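Local coordinates for CLIP-associating protein 2 (Mus musculus, PDB 3WOZ) that probably binds tubulin through its TOG domains and contributes to the control of microtubule dynamics, at residues A[86-89]-A[90-94]. Numbering follows the deposited sequence.
Sequences FVLL and TQLLK
Phe86 and Thr90, one helical turn apart, meet through both polar and apolar atoms. Thr90 N donates to Phe86 O at 3.1 Å with an N-H...O angle of 159°, the ordinary i to i+4 bond of an alpha-helix. Thr90 OG1 also donates to Phe86 O, at 2.6 Å, and it and the amide N arrive from opposite faces of the carbonyl plane. Thr90 has chi1 58°, which places OG1 between the residue's own N and C, turns the hydroxyl back onto the preceding turn and satisfies this buried polar group. The three following backbone bonds, from Gln91, Leu92 and Leu93 to Val87, Leu88 and Leu89, continue the helical pattern.

Apolar contacts follow the same spacing. Thr90 CG2 makes a CH-pi contact over one face of the Phe86 ring, 4.1 Å from its centroid and 22° off the normal, shifted toward the rim at CE2. Leu88 CD1 lies 3.8 Å from Leu92 CD1, and Leu89 CD1 4.0 Å from Leu93 CD1; within each pair the side chains run alongside one another.

These two leucine pairs divide helix 85-96 between its neighbours in the HEAT-repeat array: Leu88 and Leu92 pack on helices 60-77 and 102-118, Leu89 and Leu93 on helices 121-133 and 141-155.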
loop_
_atom_site.group_PDB
_atom_site.type_symbol
_atom_site.label_atom_id
_atom_site.label_comp_id
_atom_site.label_asym_id
_atom_site.label_seq_id
_atom_site.Cartn_x
_atom_site.Cartn_y
_atom_site.Cartn_z
ATOM N N PHE A 86 -5.860 2.718 -4.968
ATOM C CA PHE A 86 -4.954 1.809 -5.673
ATOM C C PHE A 86 -3.578 2.451 -5.835
ATOM O O PHE A 86 -2.561 1.827 -5.547
ATOM C CB PHE A 86 -5.513 1.382 -7.042
ATOM C CG PHE A 86 -4.508 0.657 -7.904
ATOM C CD1 PHE A 86 -3.739 1.351 -8.838
ATOM C CD2 PHE A 86 -4.311 -0.717 -7.762
ATOM C CE1 PHE A 86 -2.797 0.684 -9.630
ATOM C CE2 PHE A 86 -3.378 -1.390 -8.543
ATOM C CZ PHE A 86 -2.621 -0.690 -9.483
ATOM N N VAL A 87 -3.565 3.700 -6.291
ATOM C CA VAL A 87 -2.331 4.441 -6.528
ATOM C C VAL A 87 -1.593 4.717 -5.217
ATOM O O VAL A 87 -0.404 4.450 -5.113
ATOM C CB VAL A 87 -2.602 5.759 -7.301
ATOM C CG1 VAL A 87 -1.399 6.691 -7.235
ATOM C CG2 VAL A 87 -2.978 5.458 -8.758
ATOM N N LEU A 88 -2.312 5.229 -4.219
ATOM C CA LEU A 88 -1.723 5.540 -2.923
ATOM C C LEU A 88 -1.011 4.334 -2.317
ATOM O O LEU A 88 0.166 4.412 -1.965
ATOM C CB LEU A 88 -2.797 6.059 -1.964
ATOM C CG LEU A 88 -2.424 6.267 -0.493
ATOM C CD1 LEU A 88 -1.331 7.326 -0.347
ATOM C CD2 LEU A 88 -3.671 6.639 0.317
ATOM N N LEU A 89 -1.732 3.219 -2.220
ATOM C CA LEU A 89 -1.248 2.038 -1.521
ATOM C C LEU A 89 -0.105 1.336 -2.264
ATOM O O LEU A 89 0.911 0.975 -1.651
ATOM C CB LEU A 89 -2.405 1.071 -1.235
ATOM C CG LEU A 89 -2.101 -0.261 -0.542
ATOM C CD1 LEU A 89 -1.280 -0.055 0.739
ATOM C CD2 LEU A 89 -3.391 -1.022 -0.255
ATOM N N THR A 90 -0.264 1.161 -3.575
ATOM C CA THR A 90 0.747 0.476 -4.367
ATOM C C THR A 90 2.032 1.286 -4.466
ATOM O O THR A 90 3.121 0.720 -4.371
ATOM C CB THR A 90 0.251 0.105 -5.791
ATOM O OG1 THR A 90 -0.156 1.287 -6.486
ATOM C CG2 THR A 90 -0.907 -0.873 -5.718
ATOM N N GLN A 91 1.905 2.602 -4.649
ATOM C CA GLN A 91 3.078 3.466 -4.735
ATOM C C GLN A 91 3.843 3.512 -3.412
ATOM O O GLN A 91 5.073 3.546 -3.406
ATOM C CB GLN A 91 2.704 4.877 -5.196
ATOM C CG GLN A 91 2.361 4.985 -6.678
ATOM C CD GLN A 91 3.557 4.732 -7.581
ATOM O OE1 GLN A 91 4.603 5.369 -7.438
ATOM N NE2 GLN A 91 3.408 3.800 -8.518
ATOM N N LEU A 92 3.110 3.496 -2.299
ATOM C CA LEU A 92 3.730 3.467 -0.976
ATOM C C LEU A 92 4.469 2.153 -0.735
ATOM O O LEU A 92 5.542 2.145 -0.127
ATOM C CB LEU A 92 2.700 3.713 0.130
ATOM C CG LEU A 92 2.230 5.138 0.423
ATOM C CD1 LEU A 92 1.182 5.097 1.530
ATOM C CD2 LEU A 92 3.398 6.067 0.815
ATOM N N LEU A 93 3.905 1.050 -1.225
ATOM C CA LEU A 93 4.552 -0.257 -1.078
ATOM C C LEU A 93 5.817 -0.364 -1.929
ATOM O O LEU A 93 6.807 -0.965 -1.505
ATOM C CB LEU A 93 3.583 -1.399 -1.389
ATOM C CG LEU A 93 2.479 -1.635 -0.354
ATOM C CD1 LEU A 93 1.410 -2.535 -0.949
ATOM C CD2 LEU A 93 3.037 -2.228 0.936
ATOM N N LYS A 94 5.784 0.231 -3.117
ATOM C CA LYS A 94 6.975 0.322 -3.959
ATOM C C LYS A 94 8.074 1.143 -3.270
ATOM O O LYS A 94 9.234 0.732 -3.244
ATOM C CB LYS A 94 6.631 0.911 -5.329
ATOM C CG LYS A 94 5.844 -0.037 -6.223
ATOM C CD LYS A 94 5.565 0.591 -7.576
ATOM C CE LYS A 94 5.272 -0.486 -8.619
ATOM N NZ LYS A 94 4.764 0.090 -9.901
#